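Local structure of putative phosphosugar isomerase (Silicibacter pomeroyi DSS-3, 3FJ1) at residues 176-190 against 300-314. The protein is of uncertain function but, as a protein built from two SIS domains, probably binds phosphosugars and may act as an isomerase or aminotransferase. Numbering follows the deposited sequence.
Sequences LRAALGNLPETLAAA and VRSGHALTDPLSLIV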
loop_
_atom_site.group_PDB
_atom_site.type_symbol
_atom_site.label_atom_id
_atom_site.label_comp_id
_atom_site.label_asym_id
_atom_site.label_seq_id
_atom_site.Cartn_x
_atom_site.Cartn_y
_atom_site.Cartn_z
ATOM N N LEU A 176 17.570 -1.849 21.318
ATOM C CA LEU A 176 17.596 -2.035 19.872
ATOM C C LEU A 176 19.033 -2.103 19.310
ATOM O O LEU A 176 19.302 -2.935 18.440
ATOM C CB LEU A 176 16.794 -0.938 19.168
ATOM C CG LEU A 176 16.711 -1.055 17.642
ATOM C CD1 LEU A 176 16.297 -2.482 17.166
ATOM C CD2 LEU A 176 15.778 0.022 17.121
ATOM N N ARG A 177 19.936 -1.224 19.778
ATOM C CA ARG A 177 21.342 -1.245 19.340
ATOM C C ARG A 177 21.977 -2.592 19.662
ATOM O O ARG A 177 22.745 -3.121 18.867
ATOM C CB ARG A 177 22.173 -0.135 19.988
ATOM C CG ARG A 177 22.026 1.284 19.461
ATOM C CD ARG A 177 22.544 2.262 20.574
ATOM N NE ARG A 177 22.770 3.608 20.095
ATOM C CZ ARG A 177 22.816 4.688 20.860
ATOM N NH1 ARG A 177 22.578 4.642 22.177
ATOM N NH2 ARG A 177 23.062 5.852 20.292
ATOM N N ALA A 178 21.628 -3.167 20.808
ATOM C CA ALA A 178 22.196 -4.472 21.217
ATOM C C ALA A 178 21.715 -5.568 20.317
ATOM O O ALA A 178 22.511 -6.428 19.916
ATOM C CB ALA A 178 21.836 -4.795 22.680
ATOM N N ALA A 179 20.406 -5.574 20.025
ATOM C CA ALA A 179 19.835 -6.549 19.105
ATOM C C ALA A 179 20.458 -6.438 17.713
ATOM O O ALA A 179 20.812 -7.441 17.100
ATOM C CB ALA A 179 18.346 -6.373 19.007
ATOM N N LEU A 180 20.566 -5.216 17.217
ATOM C CA LEU A 180 21.213 -4.975 15.910
ATOM C C LEU A 180 22.630 -5.558 15.905
ATOM O O LEU A 180 23.049 -6.200 14.926
ATOM C CB LEU A 180 21.256 -3.475 15.604
ATOM C CG LEU A 180 19.918 -2.832 15.225
ATOM C CD1 LEU A 180 19.977 -1.267 15.392
ATOM C CD2 LEU A 180 19.436 -3.270 13.784
ATOM N N GLY A 181 23.350 -5.320 16.995
ATOM C CA GLY A 181 24.720 -5.800 17.158
ATOM C C GLY A 181 24.840 -7.306 17.048
ATOM O O GLY A 181 25.856 -7.828 16.586
ATOM N N ASN A 182 23.826 -8.014 17.523
ATOM C CA ASN A 182 23.791 -9.481 17.450
ATOM C C ASN A 182 23.155 -10.069 16.191
ATOM O O ASN A 182 23.078 -11.294 16.062
ATOM C CB ASN A 182 23.054 -10.044 18.658
ATOM C CG ASN A 182 23.806 -9.806 19.956
ATOM O OD1 ASN A 182 25.024 -9.985 20.016
ATOM N ND2 ASN A 182 23.085 -9.364 20.988
ATOM N N LEU A 183 22.709 -9.228 15.254
ATOM C CA LEU A 183 22.035 -9.733 14.069
ATOM C C LEU A 183 22.801 -10.731 13.215
ATOM O O LEU A 183 22.179 -11.647 12.713
ATOM C CB LEU A 183 21.513 -8.617 13.167
ATOM C CG LEU A 183 20.101 -8.118 13.455
ATOM C CD1 LEU A 183 19.776 -6.947 12.484
ATOM C CD2 LEU A 183 19.057 -9.239 13.362
ATOM N N PRO A 184 24.106 -10.519 12.981
ATOM C CA PRO A 184 24.830 -11.528 12.201
ATOM C C PRO A 184 24.658 -12.953 12.774
ATOM O O PRO A 184 24.403 -13.867 12.019
ATOM C CB PRO A 184 26.266 -11.047 12.273
ATOM C CG PRO A 184 26.135 -9.527 12.401
ATOM C CD PRO A 184 24.959 -9.345 13.300
ATOM N N GLU A 185 24.726 -13.096 14.096
ATOM C CA GLU A 185 24.517 -14.397 14.760
ATOM C C GLU A 185 23.097 -14.901 14.524
ATOM O O GLU A 185 22.895 -16.043 14.104
ATOM C CB GLU A 185 24.773 -14.292 16.276
ATOM C CG GLU A 185 24.672 -15.602 17.047
ATOM C CD GLU A 185 24.866 -15.470 18.559
ATOM O OE1 GLU A 185 24.239 -14.607 19.207
ATOM O OE2 GLU A 185 25.632 -16.284 19.112
ATOM N N THR A 186 22.118 -14.046 14.833
ATOM C CA THR A 186 20.707 -14.362 14.689
ATOM C C THR A 186 20.397 -14.775 13.260
ATOM O O THR A 186 19.691 -15.770 13.032
ATOM C CB THR A 186 19.840 -13.139 15.092
ATOM O OG1 THR A 186 20.139 -12.767 16.445
ATOM C CG2 THR A 186 18.322 -13.451 15.000
ATOM N N LEU A 187 20.920 -14.014 12.289
ATOM C CA LEU A 187 20.583 -14.259 10.880
ATOM C C LEU A 187 21.286 -15.476 10.332
ATOM O O LEU A 187 20.743 -16.166 9.451
ATOM C CB LEU A 187 20.837 -13.026 10.006
ATOM C CG LEU A 187 19.972 -11.808 10.411
ATOM C CD1 LEU A 187 20.235 -10.611 9.472
ATOM C CD2 LEU A 187 18.472 -12.129 10.475
ATOM N N ALA A 188 22.466 -15.762 10.869
ATOM C CA ALA A 188 23.181 -16.983 10.499
ATOM C C ALA A 188 22.286 -18.174 10.872
ATOM O O ALA A 188 22.033 -19.047 10.044
ATOM C CB ALA A 188 24.510 -17.070 11.204
ATOM N N ALA A 189 21.801 -18.181 12.121
ATOM C CA ALA A 189 20.896 -19.209 12.621
ATOM C C ALA A 189 19.644 -19.287 11.755
ATOM O O ALA A 189 19.261 -20.366 11.258
ATOM C CB ALA A 189 20.554 -18.918 14.075
ATOM N N ALA A 190 18.989 -18.116 11.535
ATOM C CA ALA A 190 17.819 -18.064 10.680
ATOM C C ALA A 190 18.012 -18.647 9.273
ATOM O O ALA A 190 17.088 -19.229 8.713
ATOM C CB ALA A 190 17.327 -16.578 10.568
ATOM N N VAL A 300 13.968 -17.903 14.808
ATOM C CA VAL A 300 14.963 -17.358 15.714
ATOM C C VAL A 300 14.601 -15.934 16.149
ATOM O O VAL A 300 14.460 -15.037 15.309
ATOM C CB VAL A 300 16.366 -17.367 15.069
ATOM C CG1 VAL A 300 17.405 -16.965 16.110
ATOM C CG2 VAL A 300 16.699 -18.744 14.429
ATOM N N ARG A 301 14.411 -15.738 17.453
ATOM C CA ARG A 301 14.137 -14.436 17.984
ATOM C C ARG A 301 15.455 -13.640 18.086
ATOM O O ARG A 301 16.537 -14.226 18.226
ATOM C CB ARG A 301 13.421 -14.547 19.328
ATOM C CG ARG A 301 12.022 -15.122 19.246
ATOM C CD ARG A 301 11.051 -14.120 18.652
ATOM N NE ARG A 301 9.671 -14.577 18.553
ATOM C CZ ARG A 301 8.964 -14.671 17.423
ATOM N NH1 ARG A 301 9.484 -14.383 16.229
ATOM N NH2 ARG A 301 7.695 -15.051 17.495
ATOM N N SER A 302 15.336 -12.317 17.999
ATOM C CA SER A 302 16.480 -11.416 17.834
ATOM C C SER A 302 16.937 -10.599 19.053
ATOM O O SER A 302 18.035 -10.048 19.026
ATOM C CB SER A 302 16.161 -10.440 16.705
ATOM O OG SER A 302 15.251 -9.461 17.129
ATOM N N GLY A 303 16.115 -10.528 20.096
ATOM C CA GLY A 303 16.386 -9.654 21.241
ATOM C C GLY A 303 15.554 -8.387 21.291
ATOM O O GLY A 303 15.527 -7.705 22.314
ATOM N N HIS A 304 14.868 -8.056 20.191
ATOM C CA HIS A 304 14.040 -6.829 20.136
ATOM C C HIS A 304 12.913 -6.999 19.116
ATOM O O HIS A 304 13.114 -7.554 18.034
ATOM C CB HIS A 304 14.899 -5.612 19.764
ATOM C CG HIS A 304 14.232 -4.294 20.005
ATOM N ND1 HIS A 304 13.314 -3.746 19.134
ATOM C CD2 HIS A 304 14.364 -3.405 21.021
ATOM C CE1 HIS A 304 12.895 -2.587 19.612
ATOM N NE2 HIS A 304 13.521 -2.356 20.755
ATOM N N ALA A 305 11.733 -6.494 19.469
ATOM C CA ALA A 305 10.563 -6.529 18.604
ATOM C C ALA A 305 10.858 -6.073 17.184
ATOM O O ALA A 305 10.369 -6.672 16.219
ATOM C CB ALA A 305 9.478 -5.630 19.172
ATOM N N LEU A 306 11.633 -4.998 17.018
ATOM C CA LEU A 306 11.808 -4.413 15.689
ATOM C C LEU A 306 12.795 -5.139 14.754
ATOM O O LEU A 306 12.745 -4.969 13.550
ATOM C CB LEU A 306 12.172 -2.924 15.819
ATOM C CG LEU A 306 11.033 -2.064 16.392
ATOM C CD1 LEU A 306 11.480 -0.608 16.601
ATOM C CD2 LEU A 306 9.825 -2.163 15.471
ATOM N N THR A 307 13.711 -5.913 15.314
ATOM C CA THR A 307 14.657 -6.693 14.525
ATOM C C THR A 307 14.119 -8.103 14.235
ATOM O O THR A 307 14.585 -8.761 13.310
ATOM C CB THR A 307 16.063 -6.756 15.220
ATOM O OG1 THR A 307 15.887 -6.913 16.633
ATOM C CG2 THR A 307 16.860 -5.433 14.971
ATOM N N ASP A 308 13.106 -8.554 14.972
ATOM C CA ASP A 308 12.566 -9.901 14.784
ATOM C C ASP A 308 12.156 -10.227 13.351
ATOM O O ASP A 308 12.448 -11.308 12.873
ATOM C CB ASP A 308 11.405 -10.208 15.746
ATOM C CG ASP A 308 11.867 -10.735 17.127
ATOM O OD1 ASP A 308 13.084 -10.862 17.412
ATOM O OD2 ASP A 308 10.964 -10.997 17.937
ATOM N N PRO A 309 11.456 -9.305 12.662
ATOM C CA PRO A 309 11.052 -9.613 11.288
ATOM C C PRO A 309 12.192 -9.942 10.318
ATOM O O PRO A 309 11.974 -10.710 9.399
ATOM C CB PRO A 309 10.259 -8.370 10.865
ATOM C CG PRO A 309 9.729 -7.831 12.148
ATOM C CD PRO A 309 10.872 -8.029 13.116
ATOM N N LEU A 310 13.382 -9.387 10.530
ATOM C CA LEU A 310 14.513 -9.681 9.663
ATOM C C LEU A 310 14.927 -11.153 9.772
ATOM O O LEU A 310 15.282 -11.800 8.769
ATOM C CB LEU A 310 15.677 -8.746 9.966
ATOM C CG LEU A 310 15.528 -7.285 9.496
ATOM C CD1 LEU A 310 16.656 -6.502 10.104
ATOM C CD2 LEU A 310 15.481 -7.154 7.957
ATOM N N SER A 311 14.863 -11.707 10.980
ATOM C CA SER A 311 15.176 -13.110 11.145
ATOM C C SER A 311 14.131 -13.970 10.363
ATOM O O SER A 311 14.462 -14.925 9.651
ATOM C CB SER A 311 15.195 -13.439 12.648
ATOM O OG SER A 311 15.274 -14.842 12.844
ATOM N N LEU A 312 12.862 -13.605 10.475
ATOM C CA LEU A 312 11.786 -14.354 9.814
ATOM C C LEU A 312 11.913 -14.354 8.288
ATOM O O LEU A 312 11.717 -15.365 7.650
ATOM C CB LEU A 312 10.427 -13.753 10.201
ATOM C CG LEU A 312 10.106 -13.615 11.684
ATOM C CD1 LEU A 312 8.714 -13.028 11.884
ATOM C CD2 LEU A 312 10.227 -15.003 12.364
ATOM N N ILE A 313 12.227 -13.192 7.706
ATOM C CA ILE A 313 12.369 -13.096 6.261
ATOM C C ILE A 313 13.577 -13.897 5.772
ATOM O O ILE A 313 13.522 -14.446 4.685
ATOM C CB ILE A 313 12.374 -11.642 5.740
ATOM C CG1 ILE A 313 11.999 -11.603 4.234
ATOM C CG2 ILE A 313 13.705 -10.887 6.099
ATOM C CD1 ILE A 313 10.522 -11.987 3.881
ATOM N N VAL A 314 14.658 -13.948 6.544
ATOM C CA VAL A 314 15.826 -14.767 6.155
ATOM C C VAL A 314 15.410 -16.261 6.099
ATOM O O VAL A 314 15.755 -16.988 5.132
ATOM C CB VAL A 314 17.062 -14.507 7.038
ATOM C CG1 VAL A 314 18.146 -15.566 6.773
ATOM C CG2 VAL A 314 17.634 -13.050 6.782
HETATM O O HOH W 1 19.854 -10.011 17.011
HETATM O O HOH W 2 20.275 -9.924 20.780
#
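Ser302 O is gripped by two waters that tie it to the other segment. One lies 2.7 Å from Ser302 O; it also donates to Ala179 O and accepts from Thr186 OG1. The second donates to Ser302 O and accepts from Asn182 ND2. No direct hydrogen bond joins 176-190 to 300-314, so the polar link is made through water. Beside it, Ala179 CB packs 3.6 Å from His304 CB. The His304 ring lies with one face against Leu176, whose CB sits 4.0 Å from the ring centroid in a CH-pi contact. Leu306 N donates to His304 ND1 at 3.0 Å and helps fix the ring's rotation. Were His304 an alanine, Leu176 CB would probably lose its CH-pi contact and Leu306 N its ND1 acceptor. Thr307 CG2 is turned anti to the carbonyl carbon, which places it against Leu180 CD2 (3.6 Å) and Leu176 CD1. Further along, Leu187 CD2 presses on Ser311 CA at 3.5 Å. Ser311 OG donates to Val300 O at 2.6 Å, in the carbonyl plane, and so holds the incoming loop to the helix. Val300 CG2 rests on Ala189 CB. Helices 183-190 and 308-314 cross at -31°, with Val314 packed between Leu187 and Ala190. The contact joins the helical link between the two parallel five-stranded sheets to helix 308-326 of the second SIS domain, an arrangement consistent with a double-SIS fold.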